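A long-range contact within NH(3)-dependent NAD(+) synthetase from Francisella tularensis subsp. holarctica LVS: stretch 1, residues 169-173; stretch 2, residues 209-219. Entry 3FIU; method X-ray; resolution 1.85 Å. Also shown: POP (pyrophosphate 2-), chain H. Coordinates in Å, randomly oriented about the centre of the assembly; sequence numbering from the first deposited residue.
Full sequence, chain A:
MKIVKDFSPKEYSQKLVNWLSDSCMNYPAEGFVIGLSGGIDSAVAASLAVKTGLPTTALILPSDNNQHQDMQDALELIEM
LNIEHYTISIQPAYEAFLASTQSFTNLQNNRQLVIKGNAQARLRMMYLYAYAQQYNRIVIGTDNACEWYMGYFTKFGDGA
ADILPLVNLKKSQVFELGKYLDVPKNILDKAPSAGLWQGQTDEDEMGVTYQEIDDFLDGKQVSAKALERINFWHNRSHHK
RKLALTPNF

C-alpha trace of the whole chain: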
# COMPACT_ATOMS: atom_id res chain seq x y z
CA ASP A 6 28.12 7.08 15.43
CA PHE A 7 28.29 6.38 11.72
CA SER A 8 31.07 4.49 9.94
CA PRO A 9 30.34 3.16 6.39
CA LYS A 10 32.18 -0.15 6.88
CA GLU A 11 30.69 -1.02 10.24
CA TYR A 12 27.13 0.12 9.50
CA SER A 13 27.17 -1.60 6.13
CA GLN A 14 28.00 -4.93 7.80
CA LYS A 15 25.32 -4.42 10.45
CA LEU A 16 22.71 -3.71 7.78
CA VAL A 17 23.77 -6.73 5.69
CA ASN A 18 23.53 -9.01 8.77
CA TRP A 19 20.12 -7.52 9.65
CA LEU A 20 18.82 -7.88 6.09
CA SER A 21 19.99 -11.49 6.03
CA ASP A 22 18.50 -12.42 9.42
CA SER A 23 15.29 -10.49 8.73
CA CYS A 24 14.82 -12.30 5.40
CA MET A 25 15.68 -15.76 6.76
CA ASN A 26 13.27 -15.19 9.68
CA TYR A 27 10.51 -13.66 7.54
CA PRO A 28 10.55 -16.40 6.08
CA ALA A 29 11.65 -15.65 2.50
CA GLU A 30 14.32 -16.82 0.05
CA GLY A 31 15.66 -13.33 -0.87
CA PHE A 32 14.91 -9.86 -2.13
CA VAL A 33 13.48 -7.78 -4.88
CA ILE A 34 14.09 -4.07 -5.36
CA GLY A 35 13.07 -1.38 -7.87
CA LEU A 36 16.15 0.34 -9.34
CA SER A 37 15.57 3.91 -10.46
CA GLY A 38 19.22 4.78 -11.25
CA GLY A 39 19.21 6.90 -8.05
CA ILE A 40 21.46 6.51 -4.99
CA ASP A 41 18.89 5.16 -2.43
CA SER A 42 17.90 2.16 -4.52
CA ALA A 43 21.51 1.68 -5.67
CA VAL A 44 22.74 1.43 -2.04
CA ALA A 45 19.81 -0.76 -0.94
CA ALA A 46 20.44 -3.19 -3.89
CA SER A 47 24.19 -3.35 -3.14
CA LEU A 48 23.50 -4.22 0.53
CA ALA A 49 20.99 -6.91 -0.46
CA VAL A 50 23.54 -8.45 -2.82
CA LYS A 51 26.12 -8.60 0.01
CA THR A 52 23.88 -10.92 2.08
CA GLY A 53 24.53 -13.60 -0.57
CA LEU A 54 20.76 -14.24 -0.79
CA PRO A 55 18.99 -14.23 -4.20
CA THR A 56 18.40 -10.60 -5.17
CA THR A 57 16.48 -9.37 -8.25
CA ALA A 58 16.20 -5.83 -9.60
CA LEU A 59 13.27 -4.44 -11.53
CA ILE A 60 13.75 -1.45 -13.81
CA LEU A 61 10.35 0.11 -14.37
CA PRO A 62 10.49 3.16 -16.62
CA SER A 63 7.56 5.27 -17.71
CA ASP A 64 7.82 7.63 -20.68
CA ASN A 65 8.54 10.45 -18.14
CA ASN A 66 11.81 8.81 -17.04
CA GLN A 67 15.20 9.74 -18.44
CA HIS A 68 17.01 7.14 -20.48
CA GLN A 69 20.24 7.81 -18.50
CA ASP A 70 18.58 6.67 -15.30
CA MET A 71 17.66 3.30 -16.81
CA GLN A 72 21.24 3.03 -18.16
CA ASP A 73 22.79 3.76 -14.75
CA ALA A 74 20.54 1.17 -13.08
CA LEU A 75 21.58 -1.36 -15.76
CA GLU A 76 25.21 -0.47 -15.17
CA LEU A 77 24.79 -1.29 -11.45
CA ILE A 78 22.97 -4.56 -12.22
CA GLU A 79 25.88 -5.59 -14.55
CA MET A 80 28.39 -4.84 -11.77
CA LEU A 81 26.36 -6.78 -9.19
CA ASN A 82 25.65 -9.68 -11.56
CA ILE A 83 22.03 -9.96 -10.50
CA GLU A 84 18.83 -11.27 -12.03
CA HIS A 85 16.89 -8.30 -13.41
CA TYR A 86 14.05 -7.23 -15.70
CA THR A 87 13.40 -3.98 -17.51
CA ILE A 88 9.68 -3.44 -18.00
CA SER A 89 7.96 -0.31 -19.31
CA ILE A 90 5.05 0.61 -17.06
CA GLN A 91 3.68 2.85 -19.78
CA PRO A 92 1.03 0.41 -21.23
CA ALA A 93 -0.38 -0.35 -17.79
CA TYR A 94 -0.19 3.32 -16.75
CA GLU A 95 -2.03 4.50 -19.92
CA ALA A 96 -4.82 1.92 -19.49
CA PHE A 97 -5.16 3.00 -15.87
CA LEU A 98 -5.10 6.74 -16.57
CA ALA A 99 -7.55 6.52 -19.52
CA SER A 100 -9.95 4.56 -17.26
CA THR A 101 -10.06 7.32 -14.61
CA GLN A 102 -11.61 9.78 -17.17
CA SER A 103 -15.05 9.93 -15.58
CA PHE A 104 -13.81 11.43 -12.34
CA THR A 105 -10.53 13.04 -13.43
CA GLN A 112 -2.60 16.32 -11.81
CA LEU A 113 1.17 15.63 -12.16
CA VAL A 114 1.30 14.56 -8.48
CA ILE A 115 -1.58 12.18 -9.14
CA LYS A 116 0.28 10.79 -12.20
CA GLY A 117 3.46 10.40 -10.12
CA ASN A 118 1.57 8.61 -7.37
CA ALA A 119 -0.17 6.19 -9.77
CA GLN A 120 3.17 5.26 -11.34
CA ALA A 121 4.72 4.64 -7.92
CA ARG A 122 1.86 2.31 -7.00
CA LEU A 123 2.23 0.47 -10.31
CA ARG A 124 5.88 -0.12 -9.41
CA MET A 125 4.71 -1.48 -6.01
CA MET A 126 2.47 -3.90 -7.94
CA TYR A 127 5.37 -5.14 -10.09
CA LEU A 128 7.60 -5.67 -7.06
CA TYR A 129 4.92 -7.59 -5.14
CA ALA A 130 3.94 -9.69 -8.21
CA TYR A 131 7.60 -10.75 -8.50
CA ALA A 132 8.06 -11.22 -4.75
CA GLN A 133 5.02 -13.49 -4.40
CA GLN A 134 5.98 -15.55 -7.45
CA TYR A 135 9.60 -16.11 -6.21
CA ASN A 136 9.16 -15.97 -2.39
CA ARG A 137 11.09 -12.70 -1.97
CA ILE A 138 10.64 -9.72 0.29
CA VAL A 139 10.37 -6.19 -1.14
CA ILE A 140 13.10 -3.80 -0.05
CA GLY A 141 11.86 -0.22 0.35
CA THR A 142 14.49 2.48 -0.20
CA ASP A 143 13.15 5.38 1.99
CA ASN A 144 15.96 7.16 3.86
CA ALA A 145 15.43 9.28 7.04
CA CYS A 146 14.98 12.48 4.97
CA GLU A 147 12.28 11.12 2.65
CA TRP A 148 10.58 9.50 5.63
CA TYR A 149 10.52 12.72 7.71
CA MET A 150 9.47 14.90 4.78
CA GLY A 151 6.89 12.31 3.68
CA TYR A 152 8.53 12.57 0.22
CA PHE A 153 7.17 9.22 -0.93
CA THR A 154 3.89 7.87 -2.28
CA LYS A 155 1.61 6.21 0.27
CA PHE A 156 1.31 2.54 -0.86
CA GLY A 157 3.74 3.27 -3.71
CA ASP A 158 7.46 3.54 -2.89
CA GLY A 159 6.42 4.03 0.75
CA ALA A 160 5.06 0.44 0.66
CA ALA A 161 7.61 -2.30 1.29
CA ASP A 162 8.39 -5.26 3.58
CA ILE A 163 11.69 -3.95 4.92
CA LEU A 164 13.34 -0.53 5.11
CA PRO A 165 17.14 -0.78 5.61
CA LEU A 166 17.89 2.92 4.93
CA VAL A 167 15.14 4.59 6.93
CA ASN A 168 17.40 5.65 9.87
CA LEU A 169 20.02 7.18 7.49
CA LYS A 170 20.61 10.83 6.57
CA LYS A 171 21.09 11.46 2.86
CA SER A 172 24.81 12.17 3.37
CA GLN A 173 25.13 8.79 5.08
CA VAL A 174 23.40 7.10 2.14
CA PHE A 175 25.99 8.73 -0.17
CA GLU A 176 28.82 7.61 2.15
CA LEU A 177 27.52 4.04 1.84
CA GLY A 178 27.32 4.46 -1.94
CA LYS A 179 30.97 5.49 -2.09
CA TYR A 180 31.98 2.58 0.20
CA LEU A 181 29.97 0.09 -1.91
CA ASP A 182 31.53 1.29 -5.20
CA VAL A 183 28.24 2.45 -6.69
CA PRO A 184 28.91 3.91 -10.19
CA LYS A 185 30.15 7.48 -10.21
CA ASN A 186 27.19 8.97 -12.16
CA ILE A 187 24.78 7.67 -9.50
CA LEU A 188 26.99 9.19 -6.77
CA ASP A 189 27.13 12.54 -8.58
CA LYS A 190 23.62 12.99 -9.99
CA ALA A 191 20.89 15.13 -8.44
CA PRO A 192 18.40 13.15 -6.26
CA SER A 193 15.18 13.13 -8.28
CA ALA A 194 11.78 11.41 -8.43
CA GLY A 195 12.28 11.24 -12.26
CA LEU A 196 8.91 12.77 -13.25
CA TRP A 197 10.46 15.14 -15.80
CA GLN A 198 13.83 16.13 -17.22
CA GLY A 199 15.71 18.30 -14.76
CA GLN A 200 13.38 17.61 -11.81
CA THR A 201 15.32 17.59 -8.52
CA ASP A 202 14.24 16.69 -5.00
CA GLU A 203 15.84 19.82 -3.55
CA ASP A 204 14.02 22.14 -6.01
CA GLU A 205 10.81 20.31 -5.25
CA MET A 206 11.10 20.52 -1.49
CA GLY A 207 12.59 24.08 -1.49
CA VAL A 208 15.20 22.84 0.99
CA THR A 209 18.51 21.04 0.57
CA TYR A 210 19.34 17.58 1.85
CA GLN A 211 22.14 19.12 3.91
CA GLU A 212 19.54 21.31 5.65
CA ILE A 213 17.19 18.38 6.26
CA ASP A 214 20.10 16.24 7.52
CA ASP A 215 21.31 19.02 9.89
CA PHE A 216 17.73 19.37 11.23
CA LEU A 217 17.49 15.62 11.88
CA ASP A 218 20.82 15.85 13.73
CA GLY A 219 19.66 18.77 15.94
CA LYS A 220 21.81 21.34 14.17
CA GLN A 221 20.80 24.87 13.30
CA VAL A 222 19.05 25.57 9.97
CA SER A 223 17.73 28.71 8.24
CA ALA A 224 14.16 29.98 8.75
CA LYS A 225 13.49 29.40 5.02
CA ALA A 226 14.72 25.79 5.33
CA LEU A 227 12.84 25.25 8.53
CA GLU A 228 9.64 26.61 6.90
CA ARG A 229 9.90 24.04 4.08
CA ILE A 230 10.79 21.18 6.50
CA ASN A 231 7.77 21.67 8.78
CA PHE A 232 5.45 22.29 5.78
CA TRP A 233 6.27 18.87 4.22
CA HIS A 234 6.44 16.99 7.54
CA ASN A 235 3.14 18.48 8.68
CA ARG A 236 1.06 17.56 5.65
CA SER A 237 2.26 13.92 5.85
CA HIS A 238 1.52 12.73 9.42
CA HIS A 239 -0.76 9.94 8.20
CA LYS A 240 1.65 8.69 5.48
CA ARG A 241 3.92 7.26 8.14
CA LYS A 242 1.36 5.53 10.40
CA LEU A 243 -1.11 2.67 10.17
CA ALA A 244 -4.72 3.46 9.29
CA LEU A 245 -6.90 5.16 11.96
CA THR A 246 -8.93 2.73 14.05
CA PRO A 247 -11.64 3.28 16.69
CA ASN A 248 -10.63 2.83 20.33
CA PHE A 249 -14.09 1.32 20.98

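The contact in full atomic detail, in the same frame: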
# COMPACT_ATOMS: atom_id res chain seq x y z
N LEU A 169 18.86 6.47 8.06
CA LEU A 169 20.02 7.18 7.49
C LEU A 169 19.73 8.56 6.89
O LEU A 169 18.77 8.75 6.14
CB LEU A 169 20.67 6.32 6.40
CG LEU A 169 21.23 4.94 6.76
CD1 LEU A 169 21.72 4.20 5.52
CD2 LEU A 169 22.34 5.02 7.79
N LYS A 170 20.61 9.52 7.21
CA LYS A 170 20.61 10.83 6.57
C LYS A 170 21.08 10.65 5.14
O LYS A 170 21.78 9.68 4.83
CB LYS A 170 21.60 11.76 7.27
CG LYS A 170 21.15 12.27 8.64
CD LYS A 170 22.27 13.11 9.29
CE LYS A 170 23.35 12.23 9.90
NZ LYS A 170 24.63 12.98 10.17
N LYS A 171 20.73 11.59 4.28
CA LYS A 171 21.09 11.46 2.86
C LYS A 171 22.62 11.38 2.67
O LYS A 171 23.13 10.58 1.89
CB LYS A 171 20.47 12.61 2.06
CG LYS A 171 20.55 12.42 0.53
CD LYS A 171 19.58 11.32 0.09
CE LYS A 171 19.59 11.17 -1.44
NZ LYS A 171 18.50 10.18 -1.89
N SER A 172 23.36 12.20 3.42
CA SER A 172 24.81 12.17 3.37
C SER A 172 25.37 10.80 3.76
O SER A 172 26.39 10.36 3.20
CB SER A 172 25.41 13.27 4.25
OG SER A 172 25.17 12.97 5.61
N GLN A 173 24.71 10.12 4.69
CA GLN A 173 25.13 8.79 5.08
C GLN A 173 24.81 7.75 4.01
O GLN A 173 25.58 6.80 3.82
CB GLN A 173 24.53 8.36 6.42
CG GLN A 173 25.10 9.15 7.59
CD GLN A 173 24.32 8.98 8.86
OE1 GLN A 173 23.09 8.76 8.85
NE2 GLN A 173 25.01 9.13 10.00
N THR A 209 17.46 21.95 1.00
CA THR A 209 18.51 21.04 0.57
C THR A 209 18.57 19.83 1.49
O THR A 209 18.09 19.86 2.64
CB THR A 209 19.90 21.72 0.58
OG1 THR A 209 20.27 22.02 1.93
CG2 THR A 209 19.92 22.98 -0.27
N TYR A 210 19.14 18.74 0.99
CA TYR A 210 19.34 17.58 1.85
C TYR A 210 20.26 17.90 3.01
O TYR A 210 20.09 17.33 4.09
CB TYR A 210 19.83 16.34 1.08
CG TYR A 210 18.69 15.63 0.37
CD1 TYR A 210 18.52 15.73 -1.03
CD2 TYR A 210 17.74 14.88 1.11
CE1 TYR A 210 17.43 15.08 -1.68
CE2 TYR A 210 16.68 14.24 0.47
CZ TYR A 210 16.53 14.34 -0.92
OH TYR A 210 15.47 13.67 -1.51
N GLN A 211 21.23 18.79 2.81
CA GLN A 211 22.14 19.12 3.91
C GLN A 211 21.37 19.78 5.05
O GLN A 211 21.59 19.45 6.23
CB GLN A 211 23.31 20.00 3.47
CG GLN A 211 24.47 20.00 4.51
CD GLN A 211 24.91 18.59 4.90
OE1 GLN A 211 25.27 17.77 4.05
NE2 GLN A 211 24.86 18.28 6.21
N GLU A 212 20.45 20.67 4.69
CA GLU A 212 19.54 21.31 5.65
C GLU A 212 18.65 20.30 6.35
O GLU A 212 18.56 20.32 7.58
CB GLU A 212 18.72 22.42 4.98
CG GLU A 212 19.54 23.67 4.75
CD GLU A 212 18.90 24.66 3.78
OE1 GLU A 212 18.33 24.24 2.76
OE2 GLU A 212 18.99 25.87 4.04
N ILE A 213 18.01 19.40 5.60
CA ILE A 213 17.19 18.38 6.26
C ILE A 213 18.05 17.52 7.19
O ILE A 213 17.64 17.23 8.31
CB ILE A 213 16.35 17.50 5.25
CG1 ILE A 213 15.49 18.37 4.31
CG2 ILE A 213 15.50 16.46 6.01
CD1 ILE A 213 15.06 17.63 3.04
N ASP A 214 19.24 17.12 6.74
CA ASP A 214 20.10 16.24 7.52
C ASP A 214 20.50 16.97 8.83
O ASP A 214 20.49 16.37 9.91
CB ASP A 214 21.40 15.90 6.79
CG ASP A 214 21.24 14.79 5.72
OD1 ASP A 214 20.14 14.20 5.59
OD2 ASP A 214 22.25 14.51 5.04
N ASP A 215 20.94 18.21 8.70
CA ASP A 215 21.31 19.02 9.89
C ASP A 215 20.11 19.08 10.88
O ASP A 215 20.27 18.84 12.08
CB ASP A 215 21.72 20.40 9.45
CG ASP A 215 23.10 20.44 8.80
OD1 ASP A 215 23.48 21.51 8.30
OD2 ASP A 215 23.80 19.40 8.80
N PHE A 216 18.91 19.36 10.36
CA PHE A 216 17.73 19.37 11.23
C PHE A 216 17.57 18.04 11.97
O PHE A 216 17.46 18.00 13.19
CB PHE A 216 16.47 19.75 10.44
CG PHE A 216 15.20 19.61 11.23
CD1 PHE A 216 14.83 20.60 12.16
CD2 PHE A 216 14.38 18.51 11.07
CE1 PHE A 216 13.64 20.48 12.89
CE2 PHE A 216 13.19 18.38 11.79
CZ PHE A 216 12.83 19.37 12.71
N LEU A 217 17.65 16.92 11.25
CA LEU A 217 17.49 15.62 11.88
C LEU A 217 18.54 15.41 12.96
O LEU A 217 18.30 14.71 13.94
CB LEU A 217 17.50 14.48 10.84
CG LEU A 217 16.35 14.45 9.81
CD1 LEU A 217 16.61 13.37 8.73
CD2 LEU A 217 14.98 14.27 10.45
N ASP A 218 19.71 16.01 12.78
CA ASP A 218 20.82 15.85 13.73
C ASP A 218 20.70 16.82 14.93
O ASP A 218 21.50 16.75 15.88
CB ASP A 218 22.14 16.15 13.00
CG ASP A 218 22.82 14.91 12.46
OD1 ASP A 218 22.45 13.77 12.84
OD2 ASP A 218 23.75 15.09 11.64
N GLY A 219 19.73 17.74 14.89
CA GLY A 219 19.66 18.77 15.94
C GLY A 219 20.74 19.82 15.77
O GLY A 219 21.37 20.26 16.75
P1 POP H . 16.36 6.74 -5.62
O1 POP H . 17.19 5.49 -5.75
O2 POP H . 15.39 6.63 -4.48
O3 POP H . 15.61 7.14 -6.88
O POP H . 17.37 7.95 -5.20
P2 POP H . 16.89 9.47 -5.01
O4 POP H . 15.89 9.54 -3.86
O5 POP H . 18.17 10.14 -4.62
O6 POP H . 16.33 10.08 -6.27
O HOH W 1 16.15 11.09 -0.88

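The first stretch is the start of a helix: Leu169 and Lys170 are extended, Lys170 sits at the N-cap position, and helical geometry begins at Lys171. The second is a short helix that starts after Thr209 and runs past the mouth of the first. Its own start is capped locally, with Thr209 OG1 accepting from Glu212 N at 3.1 Å. Gly219 is the first residue to leave helical phi/psi, and its positive phi, which by itself favours glycine, belongs to a Schellman motif. The backbones come closest at Lys170 and Asp214, whose CA atoms are 5.5 Å apart; the CA atoms of Lys171 and Tyr210 are 6.4 Å apart. The residues that touch the first stretch, Tyr210, Asp214 and Asp218, recur every four residues and so share one side of the helix.

The central rule is an aspartate from one helix placed at the free backbone amides of another. The first turn of a helix leaves N-H groups without partners inside that helix, and Asp214 supplies a carboxylate to two of them. Lys171 N donates to Asp214 OD1 at 3.0 Å, although the position of that oxygen is less certain, and Ser172 N donates to Asp214 OD2, also at 3.0 Å and nearly straight. Ser172 OG, with chi1 in the p well, adds a weak hydrogen bond to Asp214 OD2 at 3.4 Å. Aspartate suits the place: its CA-to-CB bond points toward the first stretch, and its short side chain brings both oxygens to the amides while the residue stays buried. Lys170 leaves its own side chain free for another task, while its N is held by Gln173 OE1 at 3.1 Å.

That task is a salt bridge one turn further along the second helix. The long Lys170 chain passes Asp214, with CB 3.3 Å from Asp214 OD1, and carries NZ to within 2.7 Å of Asp218 OD2. Asp218 points its CA-to-CB bond sideways, yet its carboxylate end comes nearer to receive the ammonium.

Lys171 combines packing with polar chemistry. Its CG lies over one face of the Tyr210 ring, 4.0 Å from the centroid, a CH-pi contact that covers aliphatic chain and aromatic surface together. At the end of the chain, Lys171 NZ donates to pyrophosphate O5 at 2.8 Å, and a water bridges it to the tyrosine, lying 2.7 Å from both Lys171 NZ and Tyr210 OH. Thus the buried ammonium has polar partners. Altogether the contact buries 360 Å², a small area organised around directed polar bonds.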